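Local coordinates for Glyoxalase/bleomycin resistance protein/dioxygenase (Nostoc punctiforme PCC 73102, PDB 3KOL), which binds cobalt(II) in the crystal and probably works as a metal-dependent enzyme of the glyoxalase/dioxygenase superfamily, its exact reaction unsettled, at residues Tyr35-Ile40 against Phe144-Arg149; Ala97-Phe102 against Gly135-Asp140. One frame throughout, in Å; residues are numbered along the deposited sequence.

Contact 1 of 2, residues Tyr35-Ile40 against Phe144-Arg149; sequences YFYGTI and FMIEIR. With CO (cobalt (II) ion), chain C.
The phenol oxygen Tyr37 OH, hydrogen-bonded to Asp140 OD2 and so satisfied at a buried position, lies 3.5 Å from Ile146 CD1 on the facing strand. That methyl sits in the plane of the tyrosine ring, at its edge, and is also 4.0 Å from Tyr37 CE1; Phe144 meets the same hydroxyl only at longer range, again edge-on. Phe36 meets the isoleucine similarly with its own rim, Phe36 CE2 coming 4.1 Å from Ile146 CG1. With CG anti to the backbone N (chi1 -176°), Phe36 also places CD2 3.5 Å above the centre of one Tyr37 face, while both rings present edges to Ile146. The 120 Å² buried is mostly hydrocarbon, the exception being the Tyr37 hydroxyl, and the nearest CA pair, Tyr37 to Ile146, remains 10.2 Å apart. Glu147, next along the strand, points to the other side of the sheet, where Glu147 OE1 binds cobalt at 2.1 Å and Glu147 OE2 accepts a hydrogen bond from a metal-bound water. Helix 30-40 thus packs against the face of strand 145-150 remote from the metal, with Leu25 of strand 17-27 touching Tyr37 and Phe144, and strands 96-104 and 134-139 flanking 145-150.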
ATOM      1  N   TYR A  35      -6.299 -11.953  12.525  1.00 12.56           N
ATOM      2  CA  TYR A  35      -7.214 -11.467  13.552  1.00 14.27           C
ATOM      3  C   TYR A  35      -7.355  -9.946  13.461  1.00 13.54           C
ATOM      4  O   TYR A  35      -8.458  -9.400  13.506  1.00 13.73           O
ATOM      5  CB  TYR A  35      -6.705 -11.844  14.941  1.00 18.16           C
ATOM      6  CG  TYR A  35      -7.766 -11.713  16.009  1.00 21.16           C
ATOM      7  CD1 TYR A  35      -8.757 -12.683  16.156  1.00 22.69           C
ATOM      8  CD2 TYR A  35      -7.801 -10.602  16.852  1.00 24.96           C
ATOM      9  CE1 TYR A  35      -9.758 -12.551  17.119  1.00 25.53           C
ATOM     10  CE2 TYR A  35      -8.799 -10.458  17.817  1.00 26.33           C
ATOM     11  CZ  TYR A  35      -9.773 -11.436  17.943  1.00 26.29           C
ATOM     12  OH  TYR A  35     -10.754 -11.299  18.896  1.00 27.88           O
ATOM     13  N   PHE A  36      -6.219  -9.271  13.336  1.00 12.85           N
ATOM     14  CA  PHE A  36      -6.178  -7.811  13.241  1.00 11.59           C
ATOM     15  C   PHE A  36      -6.945  -7.292  12.021  1.00 11.47           C
ATOM     16  O   PHE A  36      -7.895  -6.527  12.156  1.00 10.46           O
ATOM     17  CB  PHE A  36      -4.716  -7.359  13.153  1.00 10.66           C
ATOM     18  CG  PHE A  36      -4.530  -5.863  13.140  1.00 12.63           C
ATOM     19  CD1 PHE A  36      -4.566  -5.131  14.324  1.00 13.96           C
ATOM     20  CD2 PHE A  36      -4.277  -5.195  11.946  1.00 11.38           C
ATOM     21  CE1 PHE A  36      -4.343  -3.754  14.319  1.00 12.62           C
ATOM     22  CE2 PHE A  36      -4.055  -3.817  11.926  1.00 12.98           C
ATOM     23  CZ  PHE A  36      -4.086  -3.095  13.113  1.00 14.00           C
ATOM     24  N   TYR A  37      -6.526  -7.706  10.826  1.00  9.98           N
ATOM     25  CA  TYR A  37      -7.160  -7.237   9.597  1.00  9.10           C
ATOM     26  C   TYR A  37      -8.546  -7.796   9.303  1.00 10.52           C
ATOM     27  O   TYR A  37      -9.430  -7.058   8.880  1.00 10.04           O
ATOM     28  CB  TYR A  37      -6.235  -7.508   8.403  1.00  9.35           C
ATOM     29  CG  TYR A  37      -4.990  -6.644   8.420  1.00  8.77           C
ATOM     30  CD1 TYR A  37      -5.067  -5.278   8.152  1.00  9.38           C
ATOM     31  CD2 TYR A  37      -3.748  -7.181   8.744  1.00  8.35           C
ATOM     32  CE1 TYR A  37      -3.936  -4.464   8.207  1.00 10.30           C
ATOM     33  CE2 TYR A  37      -2.604  -6.377   8.809  1.00 10.46           C
ATOM     34  CZ  TYR A  37      -2.708  -5.019   8.536  1.00  8.80           C
ATOM     35  OH  TYR A  37      -1.583  -4.224   8.602  1.00  9.42           O
ATOM     36  N   GLY A  38      -8.737  -9.092   9.528  1.00 11.16           N
ATOM     37  CA  GLY A  38     -10.030  -9.693   9.242  1.00 12.11           C
ATOM     38  C   GLY A  38     -11.075  -9.589  10.341  1.00 12.42           C
ATOM     39  O   GLY A  38     -12.209  -9.167  10.098  1.00 15.24           O
ATOM     40  N   THR A  39     -10.706  -9.963  11.557  1.00 12.66           N
ATOM     41  CA  THR A  39     -11.659  -9.938  12.658  1.00 12.45           C
ATOM     42  C   THR A  39     -11.940  -8.559  13.238  1.00 12.64           C
ATOM     43  O   THR A  39     -13.100  -8.138  13.331  1.00 14.04           O
ATOM     44  CB  THR A  39     -11.206 -10.886  13.779  1.00 13.75           C
ATOM     45  OG1 THR A  39     -11.083 -12.213  13.245  1.00 16.15           O
ATOM     46  CG2 THR A  39     -12.223 -10.900  14.921  1.00 15.34           C
ATOM     47  N   ILE A  40     -10.891  -7.850  13.632  1.00 11.74           N
ATOM     48  CA  ILE A  40     -11.068  -6.523  14.213  1.00 11.92           C
ATOM     49  C   ILE A  40     -11.415  -5.445  13.189  1.00 11.97           C
ATOM     50  O   ILE A  40     -12.413  -4.747  13.347  1.00 13.60           O
ATOM     51  CB  ILE A  40      -9.816  -6.093  14.992  1.00 10.57           C
ATOM     52  CG1 ILE A  40      -9.581  -7.056  16.160  1.00 10.88           C
ATOM     53  CG2 ILE A  40      -9.982  -4.660  15.498  1.00 11.03           C
ATOM     54  CD1 ILE A  40      -8.249  -6.876  16.867  1.00 12.48           C
ATOM     55  N   PHE A 144       3.573  -2.133  11.455  1.00 13.44           N
ATOM     56  CA  PHE A 144       3.276  -1.346  10.256  1.00 13.14           C
ATOM     57  C   PHE A 144       2.115  -0.415  10.592  1.00 13.08           C
ATOM     58  O   PHE A 144       1.076  -0.858  11.083  1.00 12.04           O
ATOM     59  CB  PHE A 144       2.889  -2.251   9.085  1.00 13.24           C
ATOM     60  CG  PHE A 144       2.605  -1.501   7.816  1.00 13.20           C
ATOM     61  CD1 PHE A 144       3.598  -0.736   7.215  1.00 15.05           C
ATOM     62  CD2 PHE A 144       1.341  -1.535   7.237  1.00 11.57           C
ATOM     63  CE1 PHE A 144       3.336  -0.011   6.053  1.00 13.72           C
ATOM     64  CE2 PHE A 144       1.065  -0.814   6.073  1.00 11.84           C
ATOM     65  CZ  PHE A 144       2.064  -0.050   5.481  1.00 13.66           C
HETATM   66  N   MSE A 145       2.282   0.873  10.315  1.00 13.99           N
HETATM   67  CA  MSE A 145       1.253   1.849  10.647  1.00 14.49           C
HETATM   68  C   MSE A 145       0.028   1.875   9.742  1.00 14.28           C
HETATM   69  O   MSE A 145       0.139   1.969   8.521  1.00 11.04           O
HETATM   70  CB  MSE A 145       1.858   3.253  10.706  1.00 19.53           C
HETATM   71  CG  MSE A 145       0.859   4.321  11.101  1.00 28.47           C
HETATM   72 SE   MSE A 145       1.658   6.077  11.122  1.00 42.42          SE
HETATM   73  CE  MSE A 145       2.198   6.111  12.982  1.00 40.73           C
ATOM     74  N   ILE A 146      -1.144   1.810  10.365  1.00 10.24           N
ATOM     75  CA  ILE A 146      -2.415   1.839   9.650  1.00 10.69           C
ATOM     76  C   ILE A 146      -3.165   3.114  10.011  1.00 12.04           C
ATOM     77  O   ILE A 146      -3.120   3.571  11.151  1.00 11.23           O
ATOM     78  CB  ILE A 146      -3.310   0.636  10.032  1.00  9.75           C
ATOM     79  CG1 ILE A 146      -2.601  -0.673   9.684  1.00  9.35           C
ATOM     80  CG2 ILE A 146      -4.661   0.729   9.306  1.00  9.34           C
ATOM     81  CD1 ILE A 146      -2.289  -0.819   8.205  1.00  9.84           C
ATOM     82  N   GLU A 147      -3.836   3.702   9.034  1.00 10.81           N
ATOM     83  CA  GLU A 147      -4.615   4.902   9.282  1.00 10.68           C
ATOM     84  C   GLU A 147      -6.047   4.637   8.866  1.00 11.95           C
ATOM     85  O   GLU A 147      -6.292   3.985   7.859  1.00 12.29           O
ATOM     86  CB  GLU A 147      -4.075   6.085   8.467  1.00 10.56           C
ATOM     87  CG  GLU A 147      -4.996   7.315   8.444  1.00 13.16           C
ATOM     88  CD  GLU A 147      -4.492   8.403   7.509  1.00 14.23           C
ATOM     89  OE1 GLU A 147      -3.346   8.282   7.036  1.00 14.10           O
ATOM     90  OE2 GLU A 147      -5.233   9.386   7.266  1.00 13.81           O
ATOM     91  N   ILE A 148      -6.994   5.089   9.674  1.00 11.72           N
ATOM     92  CA  ILE A 148      -8.398   4.976   9.307  1.00 11.25           C
ATOM     93  C   ILE A 148      -8.818   6.435   9.233  1.00 11.74           C
ATOM     94  O   ILE A 148      -8.581   7.192  10.167  1.00 13.27           O
ATOM     95  CB  ILE A 148      -9.240   4.226  10.367  1.00 11.14           C
ATOM     96  CG1 ILE A 148      -8.906   2.729  10.320  1.00 11.57           C
ATOM     97  CG2 ILE A 148     -10.734   4.447  10.092  1.00 12.19           C
ATOM     98  CD1 ILE A 148      -9.711   1.868  11.310  1.00 11.33           C
ATOM     99  N   ARG A 149      -9.403   6.838   8.112  1.00 13.26           N
ATOM    100  CA  ARG A 149      -9.814   8.223   7.948  1.00 14.68           C
ATOM    101  C   ARG A 149     -11.147   8.345   7.237  1.00 15.77           C
ATOM    102  O   ARG A 149     -11.610   7.401   6.600  1.00 15.38           O
ATOM    103  CB  ARG A 149      -8.728   8.996   7.190  1.00 16.97           C
ATOM    104  CG  ARG A 149      -8.335   8.383   5.842  1.00 18.36           C
ATOM    105  CD  ARG A 149      -9.355   8.721   4.765  1.00 21.56           C
ATOM    106  NE  ARG A 149      -9.331  10.146   4.441  1.00 24.13           N
ATOM    107  CZ  ARG A 149     -10.296  10.782   3.782  1.00 27.04           C
ATOM    108  NH1 ARG A 149     -11.373  10.125   3.373  1.00 27.76           N
ATOM    109  NH2 ARG A 149     -10.186  12.080   3.536  1.00 27.77           N
TER
HETATM  110 CO    CO C 302      -2.147   9.386   5.669  1.00 15.31          CO
HETATM  111  O   HOH W   1      -3.594  11.065   5.809  1.00 12.12           O
HETATM  112  O   HOH W   2      -1.349  10.550   7.134  1.00 25.40           O
HETATM  113  O   HOH W   3      -0.931  10.845   4.542  1.00 15.30           O

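Contact 2 of 2, residues Ala97-Phe102 against Gly135-Asp140; sequences AYHLAF and GVYFYD. With CO (cobalt (II) ion), chain C.
His99 and Tyr137 meet as a T-shaped pair: the edge of the tyrosine ring is directed at the face of the imidazole, with ring centroids 5.8 Å apart and planes at 79°. The leading atom is Tyr137 CE1, 4.3 Å from His99 NE2 and displaced toward the rim of the imidazole. With chi1 66°, which sets it between the backbone N and the carbonyl carbon, the His99 ring stands off the strand, and His99 NE2 binds cobalt at 2.1 Å. On the side of Tyr98, His99 ND1 lies 3.2 Å above the centre of that phenol ring, which probably helps hold the imidazole's rotation. Tyr137 is no direct ligand, its OH being 4.1 Å from the metal; instead Tyr137 OH is hydrogen-bonded, at 2.7 Å, to a water lying in the plane of its ring, and that water binds cobalt. The tyrosine is thus a second-shell group, holding a metal-bound water by a hydrogen bond and flanking a ligand at once. Glu147, His22 of the second subunit and three waters complete six ligands. A metal ringed by side chains from sheets of two subunits fits the vicinal oxygen chelate fold, as in dimeric glyoxalase I.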
ATOM      1  N   ALA A  97       7.922   2.185   2.633  1.00  9.94           N
ATOM      2  CA  ALA A  97       6.552   2.235   3.172  1.00 12.14           C
ATOM      3  C   ALA A  97       6.398   2.956   4.508  1.00 13.03           C
ATOM      4  O   ALA A  97       7.089   2.649   5.477  1.00 14.72           O
ATOM      5  CB  ALA A  97       5.967   0.820   3.271  1.00 11.54           C
ATOM      6  N   TYR A  98       5.466   3.905   4.543  1.00 12.79           N
ATOM      7  CA  TYR A  98       5.183   4.722   5.727  1.00 13.65           C
ATOM      8  C   TYR A  98       3.878   4.259   6.381  1.00 12.83           C
ATOM      9  O   TYR A  98       3.879   3.817   7.524  1.00 12.50           O
ATOM     10  CB  TYR A  98       5.119   6.189   5.287  1.00 16.49           C
ATOM     11  CG  TYR A  98       4.715   7.219   6.321  1.00 20.63           C
ATOM     12  CD1 TYR A  98       4.750   6.943   7.688  1.00 21.63           C
ATOM     13  CD2 TYR A  98       4.324   8.496   5.914  1.00 21.60           C
ATOM     14  CE1 TYR A  98       4.397   7.920   8.625  1.00 23.51           C
ATOM     15  CE2 TYR A  98       3.976   9.472   6.838  1.00 23.29           C
ATOM     16  CZ  TYR A  98       4.016   9.179   8.189  1.00 24.16           C
ATOM     17  OH  TYR A  98       3.677  10.152   9.098  1.00 26.95           O
ATOM     18  N   HIS A  99       2.763   4.370   5.668  1.00 11.06           N
ATOM     19  CA  HIS A  99       1.498   3.886   6.212  1.00 10.21           C
ATOM     20  C   HIS A  99       0.489   3.560   5.130  1.00  9.97           C
ATOM     21  O   HIS A  99       0.652   3.934   3.968  1.00  9.40           O
ATOM     22  CB  HIS A  99       0.888   4.866   7.236  1.00  8.51           C
ATOM     23  CG  HIS A  99       0.451   6.183   6.668  1.00  8.98           C
ATOM     24  ND1 HIS A  99       1.308   7.253   6.523  1.00 10.86           N
ATOM     25  CD2 HIS A  99      -0.770   6.626   6.281  1.00  9.29           C
ATOM     26  CE1 HIS A  99       0.633   8.299   6.080  1.00 12.17           C
ATOM     27  NE2 HIS A  99      -0.630   7.946   5.925  1.00 11.92           N
ATOM     28  N   LEU A 100      -0.538   2.821   5.522  1.00 10.19           N
ATOM     29  CA  LEU A 100      -1.607   2.417   4.623  1.00 10.26           C
ATOM     30  C   LEU A 100      -2.884   2.967   5.248  1.00 11.11           C
ATOM     31  O   LEU A 100      -3.162   2.712   6.421  1.00 12.20           O
ATOM     32  CB  LEU A 100      -1.675   0.886   4.538  1.00 10.14           C
ATOM     33  CG  LEU A 100      -2.899   0.306   3.822  1.00 11.68           C
ATOM     34  CD1 LEU A 100      -2.927   0.773   2.366  1.00 13.06           C
ATOM     35  CD2 LEU A 100      -2.853  -1.212   3.896  1.00 14.21           C
ATOM     36  N   ALA A 101      -3.658   3.720   4.479  1.00 10.77           N
ATOM     37  CA  ALA A 101      -4.877   4.313   5.006  1.00 11.50           C
ATOM     38  C   ALA A 101      -6.148   3.804   4.353  1.00 11.45           C
ATOM     39  O   ALA A 101      -6.243   3.696   3.129  1.00 11.92           O
ATOM     40  CB  ALA A 101      -4.801   5.840   4.888  1.00 12.23           C
ATOM     41  N   PHE A 102      -7.124   3.496   5.201  1.00  8.53           N
ATOM     42  CA  PHE A 102      -8.433   3.004   4.784  1.00 10.00           C
ATOM     43  C   PHE A 102      -9.466   4.099   4.996  1.00 11.78           C
ATOM     44  O   PHE A 102      -9.402   4.841   5.974  1.00 12.02           O
ATOM     45  CB  PHE A 102      -8.833   1.791   5.626  1.00  9.41           C
ATOM     46  CG  PHE A 102      -7.997   0.574   5.372  1.00  8.54           C
ATOM     47  CD1 PHE A 102      -8.278  -0.266   4.300  1.00  9.97           C
ATOM     48  CD2 PHE A 102      -6.929   0.264   6.207  1.00  8.60           C
ATOM     49  CE1 PHE A 102      -7.508  -1.404   4.067  1.00  8.45           C
ATOM     50  CE2 PHE A 102      -6.153  -0.865   5.981  1.00  8.91           C
ATOM     51  CZ  PHE A 102      -6.444  -1.702   4.907  1.00  7.41           C
ATOM     52  N   GLY A 135      -9.047  11.448  11.381  1.00 15.40           N
ATOM     53  CA  GLY A 135      -8.133  10.335  11.236  1.00 14.83           C
ATOM     54  C   GLY A 135      -7.578   9.799  12.537  1.00 14.57           C
ATOM     55  O   GLY A 135      -7.500  10.507  13.540  1.00 16.61           O
ATOM     56  N   VAL A 136      -7.209   8.525  12.521  1.00 13.47           N
ATOM     57  CA  VAL A 136      -6.625   7.875  13.685  1.00 13.52           C
ATOM     58  C   VAL A 136      -5.582   6.895  13.155  1.00 14.98           C
ATOM     59  O   VAL A 136      -5.815   6.210  12.155  1.00 15.51           O
ATOM     60  CB  VAL A 136      -7.701   7.139  14.517  1.00 13.80           C
ATOM     61  CG1 VAL A 136      -8.330   6.024  13.701  1.00 14.38           C
ATOM     62  CG2 VAL A 136      -7.084   6.591  15.800  1.00 14.07           C
ATOM     63  N   TYR A 137      -4.428   6.853  13.813  1.00 14.40           N
ATOM     64  CA  TYR A 137      -3.322   5.989  13.404  1.00 15.76           C
ATOM     65  C   TYR A 137      -2.959   4.987  14.487  1.00 15.53           C
ATOM     66  O   TYR A 137      -2.965   5.309  15.676  1.00 16.12           O
ATOM     67  CB  TYR A 137      -2.082   6.833  13.095  1.00 16.37           C
ATOM     68  CG  TYR A 137      -2.310   7.927  12.086  1.00 19.46           C
ATOM     69  CD1 TYR A 137      -1.860   7.797  10.772  1.00 18.81           C
ATOM     70  CD2 TYR A 137      -2.976   9.099  12.445  1.00 20.33           C
ATOM     71  CE1 TYR A 137      -2.069   8.811   9.842  1.00 22.12           C
ATOM     72  CE2 TYR A 137      -3.190  10.116  11.523  1.00 21.74           C
ATOM     73  CZ  TYR A 137      -2.732   9.969  10.227  1.00 22.03           C
ATOM     74  OH  TYR A 137      -2.925  10.986   9.322  1.00 24.55           O
ATOM     75  N   PHE A 138      -2.622   3.777  14.064  1.00 14.42           N
ATOM     76  CA  PHE A 138      -2.252   2.713  14.985  1.00 14.51           C
ATOM     77  C   PHE A 138      -1.408   1.686  14.240  1.00 14.65           C
ATOM     78  O   PHE A 138      -1.491   1.573  13.018  1.00 15.39           O
ATOM     79  CB  PHE A 138      -3.516   2.067  15.564  1.00 12.62           C
ATOM     80  CG  PHE A 138      -4.537   1.696  14.523  1.00 12.86           C
ATOM     81  CD1 PHE A 138      -4.611   0.398  14.032  1.00 11.94           C
ATOM     82  CD2 PHE A 138      -5.412   2.655  14.022  1.00 12.06           C
ATOM     83  CE1 PHE A 138      -5.542   0.056  13.054  1.00 13.14           C
ATOM     84  CE2 PHE A 138      -6.348   2.327  13.040  1.00 12.43           C
ATOM     85  CZ  PHE A 138      -6.412   1.022  12.557  1.00 13.46           C
ATOM     86  N   TYR A 139      -0.590   0.947  14.978  1.00 15.14           N
ATOM     87  CA  TYR A 139       0.283  -0.067  14.390  1.00 16.39           C
ATOM     88  C   TYR A 139      -0.363  -1.446  14.360  1.00 16.04           C
ATOM     89  O   TYR A 139      -1.156  -1.787  15.244  1.00 14.82           O
ATOM     90  CB  TYR A 139       1.583  -0.151  15.191  1.00 17.87           C
ATOM     91  CG  TYR A 139       2.380   1.128  15.193  1.00 19.40           C
ATOM     92  CD1 TYR A 139       2.974   1.597  14.023  1.00 21.62           C
ATOM     93  CD2 TYR A 139       2.536   1.880  16.360  1.00 20.91           C
ATOM     94  CE1 TYR A 139       3.701   2.779  14.010  1.00 21.35           C
ATOM     95  CE2 TYR A 139       3.265   3.068  16.357  1.00 20.09           C
ATOM     96  CZ  TYR A 139       3.843   3.509  15.175  1.00 22.00           C
ATOM     97  OH  TYR A 139       4.561   4.679  15.141  1.00 21.72           O
ATOM     98  N   ASP A 140      -0.024  -2.235  13.339  1.00 14.48           N
ATOM     99  CA  ASP A 140      -0.544  -3.594  13.224  1.00 15.01           C
ATOM    100  C   ASP A 140       0.409  -4.477  14.033  1.00 14.95           C
ATOM    101  O   ASP A 140       1.399  -3.973  14.568  1.00 14.40           O
ATOM    102  CB  ASP A 140      -0.650  -4.027  11.743  1.00 14.97           C
ATOM    103  CG  ASP A 140       0.681  -4.455  11.123  1.00 15.69           C
ATOM    104  OD1 ASP A 140       1.757  -4.321  11.746  1.00 16.51           O
ATOM    105  OD2 ASP A 140       0.641  -4.935   9.970  1.00 16.81           O
TER
HETATM  106 CO    CO C 302      -2.147   9.386   5.669  1.00 15.31          CO
HETATM  107  O   HOH W   2      -1.349  10.550   7.134  1.00 25.40           O
HETATM  108  O   HOH W   1      -3.594  11.065   5.809  1.00 12.12           O
HETATM  109  O   HOH W   3      -0.931  10.845   4.542  1.00 15.30           O

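From the N terminus, the chain lays down strand 17-27, then helix 30-40, which supplies the first half of contact 1, and completes the first sheet with 44-45, 64-68 and 74-79 before reaching strand 96-104, where contact 2 begins. Helix 109-118 and strand 123-129 follow, and strand 134-139 closes contact 2 over 32 intervening residues. Strand 145-150 then closes contact 1 over 103, so contact 2 is nested within it. Strand 145-150 lies between the two strands of contact 2; Ile146 N and Phe138 O, 2.7 Å apart, probably hydrogen-bond there. Contact 1 ties the N-terminal helix to one face of this sheet, whereas contact 2 spans its opposite, metal-binding face.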